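Local coordinates for periplasmic oligopeptide-binding protein (Burkholderia pseudomallei, PDB 3ZS6) that probably captures oligopeptides in the periplasm and delivers them to an ABC transporter for uptake into the cell, at residues K100-I103 and L104-V108; R127-D130 and P131-E135; S143-P146 and E147-M151; D412-T415 and F416-L419. All coordinates share one frame; numbering follows the deposited sequence. Where two conformers were deposited one is given.

Contact 1. Residues K100-I103 and L104-V108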
loop_
_atom_site.group_PDB
_atom_site.type_symbol
_atom_site.label_atom_id
_atom_site.label_comp_id
_atom_site.label_asym_id
_atom_site.label_seq_id
_atom_site.Cartn_x
_atom_site.Cartn_y
_atom_site.Cartn_z
ATOM N N LYS A 100 -0.635 10.244 8.514
ATOM C CA LYS A 100 -1.280 8.949 8.704
ATOM C C LYS A 100 -0.329 7.794 8.394
ATOM O O LYS A 100 -0.728 6.630 8.432
ATOM C CB LYS A 100 -2.543 8.834 7.840
ATOM C CG LYS A 100 -3.701 9.704 8.317
ATOM C CD LYS A 100 -4.104 9.314 9.729
ATOM C CE LYS A 100 -5.459 9.905 10.120
ATOM N NZ LYS A 100 -5.880 9.450 11.485
ATOM N N TYR A 101 0.926 8.109 8.079
ATOM C CA TYR A 101 1.875 7.062 7.709
ATOM C C TYR A 101 3.132 7.045 8.559
ATOM O O TYR A 101 4.231 6.871 8.041
ATOM C CB TYR A 101 2.251 7.146 6.224
ATOM C CG TYR A 101 2.242 5.796 5.524
ATOM C CD1 TYR A 101 1.058 5.273 5.013
ATOM C CD2 TYR A 101 3.402 5.043 5.390
ATOM C CE1 TYR A 101 1.029 4.052 4.379
ATOM C CE2 TYR A 101 3.388 3.802 4.744
ATOM C CZ TYR A 101 2.189 3.320 4.240
ATOM O OH TYR A 101 2.125 2.101 3.603
ATOM N N THR A 102 2.972 7.199 9.869
ATOM C CA THR A 102 4.119 7.146 10.773
ATOM C C THR A 102 4.721 5.739 10.887
ATOM O O THR A 102 5.804 5.564 11.440
ATOM C CB THR A 102 3.751 7.663 12.179
ATOM O OG1 THR A 102 2.621 6.938 12.672
ATOM C CG2 THR A 102 3.411 9.158 12.138
ATOM N N ILE A 103 4.022 4.737 10.361
ATOM C CA ILE A 103 4.476 3.351 10.497
ATOM C C ILE A 103 5.895 3.123 9.963
ATOM O O ILE A 103 6.660 2.358 10.548
ATOM C CB ILE A 103 3.502 2.349 9.833
ATOM C CG1 ILE A 103 3.285 2.708 8.358
ATOM C CG2 ILE A 103 2.164 2.312 10.599
ATOM C CD1 ILE A 103 2.456 1.695 7.582
ATOM N N LEU A 104 6.250 3.784 8.863
ATOM C CA LEU A 104 7.567 3.568 8.260
ATOM C C LEU A 104 8.724 4.114 9.099
ATOM O O LEU A 104 9.809 3.536 9.111
ATOM C CB LEU A 104 7.638 4.146 6.836
ATOM C CG LEU A 104 6.923 3.320 5.766
ATOM C CD1 LEU A 104 7.162 3.900 4.372
ATOM C CD2 LEU A 104 7.364 1.872 5.832
ATOM N N VAL A 105 8.494 5.217 9.802
ATOM C CA VAL A 105 9.548 5.800 10.622
ATOM C C VAL A 105 9.551 5.162 12.010
ATOM O O VAL A 105 10.454 5.378 12.815
ATOM C CB VAL A 105 9.398 7.331 10.726
ATOM C CG1 VAL A 105 8.299 7.691 11.723
ATOM C CG2 VAL A 105 10.727 7.971 11.116
ATOM N N GLU A 106 8.547 4.338 12.270
ATOM C CA GLU A 106 8.376 3.742 13.589
ATOM C C GLU A 106 9.543 2.838 13.992
ATOM O O GLU A 106 9.792 2.642 15.183
ATOM C CB GLU A 106 7.055 2.972 13.651
ATOM C CG GLU A 106 6.307 3.103 14.961
ATOM C CD GLU A 106 4.924 2.476 14.894
ATOM O OE1 GLU A 106 4.051 3.033 14.196
ATOM O OE2 GLU A 106 4.712 1.421 15.531
ATOM N N PHE A 107 10.262 2.291 13.012
ATOM C CA PHE A 107 11.400 1.421 13.319
ATOM C C PHE A 107 12.588 2.231 13.838
ATOM O O PHE A 107 13.495 1.686 14.472
ATOM C CB PHE A 107 11.842 0.611 12.093
ATOM C CG PHE A 107 10.827 -0.386 11.610
ATOM C CD1 PHE A 107 9.544 -0.411 12.132
ATOM C CD2 PHE A 107 11.163 -1.306 10.628
ATOM C CE1 PHE A 107 8.612 -1.333 11.678
ATOM C CE2 PHE A 107 10.239 -2.232 10.173
ATOM C CZ PHE A 107 8.962 -2.245 10.699
ATOM N N VAL A 108 12.585 3.532 13.562
ATOM C CA VAL A 108 13.694 4.386 13.968
ATOM C C VAL A 108 13.680 4.679 15.468
ATOM O O VAL A 108 12.621 4.815 16.084
ATOM C CB VAL A 108 13.723 5.692 13.163
ATOM C CG1 VAL A 108 14.929 6.532 13.557
ATOM C CG2 VAL A 108 13.754 5.381 11.671
HETATM O O HOH W 1 2.150 4.365 13.494
#
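The Tyr-101 ring meets Leu-104 at its edge: Leu-104 CG lies close to the ring plane, 3.7 Å from Tyr-101 CE2. One face of the same ring carries the Ile-103 methyl CD1, 3.6 Å above the plane of the Tyr-101 ring and displaced toward its rim. The aromatic group is thus flanked by two aliphatic chains on different sides, and the Tyr-101 and Leu-104 side chains run at a slant to each other. Beyond the ring, Tyr-101 OH bonds to Asp-409 and more weakly to the backbone of the bound peptide, which places this turn at the ligand.

From Leu-104 to Phe-107 the backbone has helical phi/psi angles but not the regular bonds. Val-105 N reaches Thr-102 O at 3.2 Å, but the N-H points poorly (128°), and Glu-106 N to Ile-103 O is also weak. Val-105 CG1, set between its own N and carbonyl carbon (chi1 78°), comes within 3.3 Å of Thr-102 O. A water joins the polar ends, lying 2.7 Å from Thr-102 OG1 and donating to Glu-106 OE1; this second link is unusually short, so its length is doubtful. Glu-106 OE2 forms a salt bridge with Arg-421, consistent with a carboxylate that stays charged.

In the chain the turn follows helix 82-93 and precedes helix 111-115. Thr-102 and Glu-106 touch Ile-115, while Tyr-101 and Ile-103 rest on Trp-406 of strand 401-407. Leu-104 and Phe-107 lean on Leu-148 of helix 145-148.

Contact 2. Residues R127-D130 and P131-E135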
loop_
_atom_site.group_PDB
_atom_site.type_symbol
_atom_site.label_atom_id
_atom_site.label_comp_id
_atom_site.label_asym_id
_atom_site.label_seq_id
_atom_site.Cartn_x
_atom_site.Cartn_y
_atom_site.Cartn_z
ATOM N N ARG A 127 20.677 10.842 12.094
ATOM C CA ARG A 127 21.695 11.866 12.316
ATOM C C ARG A 127 22.535 12.152 11.068
ATOM O O ARG A 127 22.942 11.235 10.350
ATOM C CB ARG A 127 22.596 11.441 13.477
ATOM C CG ARG A 127 23.666 12.440 13.860
ATOM C CD ARG A 127 24.310 12.058 15.192
ATOM N NE ARG A 127 25.123 10.846 15.104
ATOM C CZ ARG A 127 26.455 10.842 15.062
ATOM N NH1 ARG A 127 27.130 11.986 15.099
ATOM N NH2 ARG A 127 27.114 9.692 14.986
ATOM N N ALA A 128 22.792 13.433 10.818
ATOM C CA ALA A 128 23.732 13.819 9.772
ATOM C C ALA A 128 25.152 13.907 10.340
ATOM O O ALA A 128 25.517 14.897 10.978
ATOM C CB ALA A 128 23.319 15.141 9.146
ATOM N N ILE A 129 25.947 12.864 10.122
ATOM C CA ILE A 129 27.343 12.872 10.563
ATOM C C ILE A 129 28.106 13.966 9.824
ATOM O O ILE A 129 28.969 14.642 10.388
ATOM C CB ILE A 129 28.009 11.500 10.337
ATOM C CG1 ILE A 129 27.338 10.452 11.226
ATOM C CG2 ILE A 129 29.522 11.572 10.605
ATOM C CD1 ILE A 129 27.868 9.053 11.039
ATOM N N ASP A 130 27.783 14.111 8.546
ATOM C CA ASP A 130 28.224 15.238 7.734
ATOM C C ASP A 130 27.227 15.339 6.588
ATOM O O ASP A 130 26.326 14.503 6.483
ATOM C CB ASP A 130 29.668 15.061 7.246
ATOM C CG ASP A 130 29.854 13.834 6.358
ATOM O OD1 ASP A 130 29.035 13.612 5.435
ATOM O OD2 ASP A 130 30.840 13.096 6.580
ATOM N N PRO A 131 27.365 16.361 5.736
ATOM C CA PRO A 131 26.329 16.606 4.720
ATOM C C PRO A 131 26.052 15.415 3.795
ATOM O O PRO A 131 25.009 15.400 3.134
ATOM C CB PRO A 131 26.901 17.776 3.913
ATOM C CG PRO A 131 27.864 18.448 4.844
ATOM C CD PRO A 131 28.454 17.347 5.670
ATOM N N TYR A 132 26.959 14.440 3.744
ATOM C CA TYR A 132 26.809 13.325 2.813
ATOM C C TYR A 132 26.838 11.974 3.507
ATOM O O TYR A 132 27.035 10.937 2.866
ATOM C CB TYR A 132 27.892 13.384 1.734
ATOM C CG TYR A 132 27.889 14.681 0.958
ATOM C CD1 TYR A 132 26.789 15.053 0.197
ATOM C CD2 TYR A 132 28.987 15.532 0.986
ATOM C CE1 TYR A 132 26.779 16.239 -0.512
ATOM C CE2 TYR A 132 28.990 16.721 0.280
ATOM C CZ TYR A 132 27.884 17.070 -0.467
ATOM O OH TYR A 132 27.884 18.251 -1.174
ATOM N N THR A 133 26.649 11.987 4.820
ATOM C CA THR A 133 26.691 10.758 5.595
ATOM C C THR A 133 25.533 10.725 6.587
ATOM O O THR A 133 25.433 11.589 7.464
ATOM C CB THR A 133 28.017 10.624 6.376
ATOM O OG1 THR A 133 29.129 10.840 5.493
ATOM C CG2 THR A 133 28.119 9.244 7.001
ATOM N N ILE A 134 24.659 9.733 6.440
ATOM C CA ILE A 134 23.519 9.576 7.343
ATOM C C ILE A 134 23.653 8.353 8.246
ATOM O O ILE A 134 23.990 7.264 7.792
ATOM C CB ILE A 134 22.202 9.473 6.571
ATOM C CG1 ILE A 134 21.850 10.828 5.959
ATOM C CG2 ILE A 134 21.078 8.975 7.496
ATOM C CD1 ILE A 134 20.679 10.781 5.008
ATOM N N GLU A 135 23.385 8.546 9.532
ATOM C CA GLU A 135 23.334 7.436 10.471
ATOM C C GLU A 135 21.898 7.235 10.965
ATOM O O GLU A 135 21.273 8.167 11.467
ATOM C CB GLU A 135 24.263 7.693 11.659
ATOM C CG GLU A 135 24.194 6.613 12.725
ATOM C CD GLU A 135 24.885 7.017 14.010
ATOM O OE1 GLU A 135 24.290 7.792 14.787
ATOM O OE2 GLU A 135 26.026 6.564 14.240
#
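A beta hairpin is closed here by a type I turn from Asp-130 to Thr-133, joining strand 126-128, at the margin of a five-stranded antiparallel sheet, to strand 133-137. Arg-127 and Glu-135 form a hydrogen-bonded pair, with Glu-135 N to Arg-127 O at 2.8 Å and nearly straight (176°). Ala-128 faces Ile-134 as a non-hydrogen-bonded pair. The register then slips by one residue, a beta bulge at Ile-129, whose N still bonds to Thr-133 O (3.0 Å), and Asp-130 pairs with Thr-133.

Asp-130 OD1 organises the turn. With CG between its own N and carbonyl carbon (chi1 62°), the carboxylate folds over the bend and OD1 accepts from Tyr-132 N at 2.8 Å, nearly along the C-O axis; this is an Asx turn. Thr-133 OG1 donates to the same OD1, also at 2.8 Å, from the syn side but well out of the carboxylate plane. The backbone bond from Thr-133 N to Asp-130 O closes the turn.

Farther from the turn, Arg-127 NE donates to Glu-135 OE1 at 3.2 Å. The oxygen lies in the guanidinium plane, yet the donor stands above the carboxylate plane, and the two planes are 60° apart. Both bonds from NH2 are weak. Ile-129 CG1 sits 3.8 Å above one face of the Arg-127 guanidinium, and Ile-129 CD1 also touches Glu-135 CB.

The chemistry implies two kinds of hold: short, convergent bonds on one carboxylate oxygen fix the turn, whereas a skewed, partly weak ion pair on the same face of the sheet probably leaves the charged ends more latitude.

Contact 3. Residues S143-P146 and E147-M151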
loop_
_atom_site.group_PDB
_atom_site.type_symbol
_atom_site.label_atom_id
_atom_site.label_comp_id
_atom_site.label_asym_id
_atom_site.label_seq_id
_atom_site.Cartn_x
_atom_site.Cartn_y
_atom_site.Cartn_z
ATOM N N SER A 143 16.979 -6.185 9.248
ATOM C CA SER A 143 17.975 -6.598 8.262
ATOM C C SER A 143 17.702 -6.010 6.878
ATOM O O SER A 143 18.593 -5.949 6.038
ATOM C CB SER A 143 18.042 -8.125 8.178
ATOM O OG SER A 143 16.843 -8.651 7.632
ATOM N N TYR A 144 16.461 -5.590 6.651
ATOM C CA TYR A 144 16.021 -5.134 5.343
ATOM C C TYR A 144 15.721 -3.633 5.343
ATOM O O TYR A 144 15.036 -3.122 4.452
ATOM C CB TYR A 144 14.767 -5.907 4.928
ATOM C CG TYR A 144 13.695 -5.944 6.008
ATOM C CD1 TYR A 144 12.763 -4.920 6.124
ATOM C CD2 TYR A 144 13.629 -7.002 6.912
ATOM C CE1 TYR A 144 11.786 -4.947 7.106
ATOM C CE2 TYR A 144 12.663 -7.044 7.899
ATOM C CZ TYR A 144 11.742 -6.017 7.993
ATOM O OH TYR A 144 10.780 -6.057 8.977
ATOM N N PHE A 145 16.242 -2.923 6.336
ATOM C CA PHE A 145 15.877 -1.525 6.500
ATOM C C PHE A 145 15.959 -0.691 5.217
ATOM O O PHE A 145 15.124 0.182 4.993
ATOM C CB PHE A 145 16.654 -0.846 7.637
ATOM C CG PHE A 145 16.176 0.549 7.916
ATOM C CD1 PHE A 145 14.921 0.760 8.476
ATOM C CD2 PHE A 145 16.944 1.651 7.565
ATOM C CE1 PHE A 145 14.449 2.046 8.712
ATOM C CE2 PHE A 145 16.482 2.941 7.798
ATOM C CZ PHE A 145 15.220 3.140 8.371
ATOM N N PRO A 146 16.962 -0.949 4.364
ATOM C CA PRO A 146 17.028 -0.093 3.173
ATOM C C PRO A 146 15.779 -0.156 2.278
ATOM O O PRO A 146 15.478 0.842 1.626
ATOM C CB PRO A 146 18.281 -0.604 2.441
ATOM C CG PRO A 146 19.154 -1.142 3.551
ATOM C CD PRO A 146 18.177 -1.770 4.533
ATOM N N GLU A 147 15.069 -1.284 2.255
ATOM C CA GLU A 147 13.820 -1.389 1.491
ATOM C C GLU A 147 12.809 -0.316 1.875
ATOM O O GLU A 147 12.118 0.234 1.012
ATOM C CB GLU A 147 13.165 -2.763 1.680
ATOM C CG GLU A 147 13.757 -3.864 0.834
ATOM C CD GLU A 147 13.022 -5.185 1.001
ATOM O OE1 GLU A 147 11.889 -5.320 0.482
ATOM O OE2 GLU A 147 13.589 -6.093 1.638
ATOM N N LEU A 148 12.705 -0.043 3.175
ATOM C CA LEU A 148 11.745 0.934 3.671
ATOM C C LEU A 148 12.025 2.336 3.136
ATOM O O LEU A 148 11.094 3.087 2.838
ATOM C CB LEU A 148 11.719 0.954 5.209
ATOM C CG LEU A 148 10.890 -0.142 5.898
ATOM C CD1 LEU A 148 11.505 -1.515 5.681
ATOM C CD2 LEU A 148 10.735 0.147 7.389
ATOM N N THR A 149 13.308 2.682 3.033
ATOM C CA THR A 149 13.725 4.020 2.624
ATOM C C THR A 149 13.419 4.290 1.149
ATOM O O THR A 149 13.564 5.417 0.679
ATOM C CB THR A 149 15.248 4.240 2.863
ATOM O OG1 THR A 149 15.999 3.523 1.872
ATOM C CG2 THR A 149 15.653 3.753 4.247
ATOM N N ALA A 150 12.999 3.261 0.416
ATOM C CA ALA A 150 12.622 3.439 -0.986
ATOM C C ALA A 150 11.164 3.890 -1.172
ATOM O O ALA A 150 10.743 4.192 -2.288
ATOM C CB ALA A 150 12.899 2.159 -1.791
ATOM N N MET A 151 10.389 3.948 -0.092
ATOM C CA MET A 151 8.979 4.339 -0.161
ATOM C C MET A 151 8.787 5.857 -0.059
ATOM O O MET A 151 9.625 6.557 0.506
ATOM C CB MET A 151 8.181 3.635 0.946
ATOM C CG MET A 151 7.971 2.133 0.720
ATOM S SD MET A 151 7.099 1.748 -0.832
ATOM C CE MET A 151 8.459 1.413 -1.933
#
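Phe-145 and Thr-149 make the tight side of this short helix. Their side chains cross at about a right angle, bringing Thr-149 CG2 to 3.7 Å from Phe-145 CE2, and strand 63-68 backs both through Phe-66. Alongside, Thr-149 OG1 takes the place between its own N and carbonyl carbon (chi1 74°) that lets it turn back and donate to Pro-146 O at 2.7 Å. Thr-149 N approaches that oxygen too, at 3.2 Å, though only as a weak bond (127°).

On the other side Tyr-144 and Glu-147 are partly exposed, although buried Leu-148 packs as closely there: its CD1 meets the edge of the Tyr-144 ring, in plane, 3.7 Å from Tyr-144 CD1. Looser is the Glu-147 carboxylate, which passes the same tyrosine with Glu-147 OE2 3.5 Å from Tyr-144 CB; its other oxygen, OE1, accepts from Asn-411 N. The first turn is bonded by Glu-147 N to Tyr-144 O at 2.9 Å, while Leu-148 N to Phe-145 O is weak.

Pro-146 O therefore relies chiefly on a side-chain hydroxyl: with Thr-149 N giving it only a weak backbone bond, Thr-149 OG1 supplies the short one that satisfies this carbonyl as the helix ends.

Contact 4. Residues D412-T415 and F416-L419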
loop_
_atom_site.group_PDB
_atom_site.type_symbol
_atom_site.label_atom_id
_atom_site.label_comp_id
_atom_site.label_asym_id
_atom_site.label_seq_id
_atom_site.Cartn_x
_atom_site.Cartn_y
_atom_site.Cartn_z
ATOM N N ASP A 412 8.514 -8.296 3.646
ATOM C CA ASP A 412 8.595 -8.962 4.932
ATOM C C ASP A 412 7.244 -8.893 5.623
ATOM O O ASP A 412 6.494 -7.925 5.453
ATOM C CB ASP A 412 9.673 -8.346 5.820
ATOM C CG ASP A 412 9.779 -9.050 7.160
ATOM O OD1 ASP A 412 10.314 -10.178 7.190
ATOM O OD2 ASP A 412 9.311 -8.488 8.180
ATOM N N ALA A 413 6.935 -9.919 6.407
ATOM C CA ALA A 413 5.624 -10.022 7.043
ATOM C C ALA A 413 5.269 -8.794 7.883
ATOM O O ALA A 413 4.090 -8.517 8.107
ATOM C CB ALA A 413 5.539 -11.297 7.892
ATOM N N MET A 414 6.281 -8.066 8.349
ATOM C CA MET A 414 6.047 -6.907 9.209
ATOM C C MET A 414 5.133 -5.856 8.562
ATOM O O MET A 414 4.407 -5.156 9.258
ATOM C CB MET A 414 7.370 -6.255 9.643
ATOM C CG MET A 414 8.081 -6.966 10.807
ATOM S SD MET A 414 7.055 -7.227 12.282
ATOM C CE MET A 414 6.888 -5.567 12.913
ATOM N N THR A 415 5.177 -5.730 7.241
ATOM C CA THR A 415 4.356 -4.714 6.581
ATOM C C THR A 415 2.861 -4.978 6.799
ATOM O O THR A 415 2.061 -4.042 6.885
ATOM C CB THR A 415 4.669 -4.578 5.078
ATOM O OG1 THR A 415 3.870 -3.530 4.514
ATOM C CG2 THR A 415 4.398 -5.881 4.330
ATOM N N PHE A 416 2.487 -6.247 6.909
ATOM C CA PHE A 416 1.081 -6.593 7.104
ATOM C C PHE A 416 0.675 -6.441 8.573
ATOM O O PHE A 416 -0.483 -6.131 8.889
ATOM C CB PHE A 416 0.787 -7.993 6.556
ATOM C CG PHE A 416 0.827 -8.069 5.053
ATOM C CD1 PHE A 416 -0.238 -7.596 4.293
ATOM C CD2 PHE A 416 1.941 -8.568 4.396
ATOM C CE1 PHE A 416 -0.208 -7.650 2.906
ATOM C CE2 PHE A 416 1.985 -8.616 3.007
ATOM C CZ PHE A 416 0.913 -8.153 2.263
ATOM N N PHE A 417 1.634 -6.634 9.476
ATOM C CA PHE A 417 1.376 -6.373 10.888
ATOM C C PHE A 417 1.030 -4.899 11.162
ATOM O O PHE A 417 0.410 -4.592 12.176
ATOM C CB PHE A 417 2.536 -6.856 11.778
ATOM C CG PHE A 417 2.499 -8.347 12.083
ATOM C CD1 PHE A 417 1.535 -8.876 12.932
ATOM C CD2 PHE A 417 3.449 -9.212 11.538
ATOM C CE1 PHE A 417 1.500 -10.248 13.218
ATOM C CE2 PHE A 417 3.429 -10.577 11.818
ATOM C CZ PHE A 417 2.445 -11.100 12.657
ATOM N N ASP A 418 1.414 -3.995 10.262
ATOM C CA ASP A 418 1.023 -2.588 10.394
ATOM C C ASP A 418 -0.498 -2.410 10.390
ATOM O O ASP A 418 -1.010 -1.364 10.792
ATOM C CB ASP A 418 1.646 -1.725 9.287
ATOM C CG ASP A 418 3.105 -1.386 9.554
ATOM O OD1 ASP A 418 3.505 -1.370 10.738
ATOM O OD2 ASP A 418 3.849 -1.123 8.584
ATOM N N LEU A 419 -1.221 -3.427 9.934
ATOM C CA LEU A 419 -2.688 -3.361 9.894
ATOM C C LEU A 419 -3.364 -3.744 11.207
ATOM O O LEU A 419 -4.541 -3.434 11.416
ATOM C CB LEU A 419 -3.232 -4.284 8.803
ATOM C CG LEU A 419 -2.775 -3.997 7.378
ATOM C CD1 LEU A 419 -3.321 -5.065 6.432
ATOM C CD2 LEU A 419 -3.203 -2.587 6.949
HETATM O O HOH W 2 4.776 -3.603 11.419
HETATM O O HOH W 3 4.434 -1.262 5.842
#
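Met-414 CG and Phe-417 CG both stand opposite their carbonyl carbons (chi1 -80° and -81°), and further bends at chi2 and chi3 of Met-414 curl its sulfur back toward the ring one turn ahead. The result is a Met-aromatic contact: Met-414 SD is 5.2 Å from the centroid of the Phe-417 ring, approaching obliquely, 54° off the ring normal. Val-440 touches both side chains from helix 434-443.

The pair lies on the short helix 414-417, whose start is capped by Asp-412. Asp-412 OD2 accepts from Met-414 N at 3.1 Å, from above the carboxylate plane, and also forms a salt bridge with Arg-452. Within the turn, Phe-416 N bonds to Ala-413 O at 3.0 Å, but the bonds from Phe-417 N to that oxygen and from Asp-418 N to Met-414 O and Thr-415 O are weak. Thr-415 and Phe-416 lie side by side, pointing the same way, with Thr-415 CG2 3.6 Å from Phe-416 CD2.

Two waters link Asp-418, just after the helix, back to Met-414 and Thr-415. One donates both to Met-414 O and to Asp-418 OD1, the oxygen that also pairs with Arg-421. The second takes the other route: Thr-415 OG1, which also takes bonds from Asp-409 N and Trp-406 NE1, donates to this water at 2.7 Å, and the water donates in turn to Asp-418 OD2 at 2.8 Å.

In the fold
Contacts 1, 3 and 4 are buried turns whose centres lie 12 to 13 Å apart, while contact 2 is a partly exposed hairpin about 29 Å from the chain's centre. Contact 1 packs on contact 3, Phe-107 CD2 being 3.6 Å from Leu-148 CD2. It reaches contact 4 where Ile-103 CD1 approaches Asp-418 OD2, and Glu-106 and Asp-418 share Arg-421 as salt-bridge partner. Contacts 3 and 4 meet where Tyr-144 OH packs on Met-414 CG. The chemistry follows the setting: the buried turns combine weak backbone bonds with apolar, aromatic and, in contacts 1 and 4, water-mediated links, whereas the hairpin uses strand bonding interrupted by a bulge, and a surface ion pair.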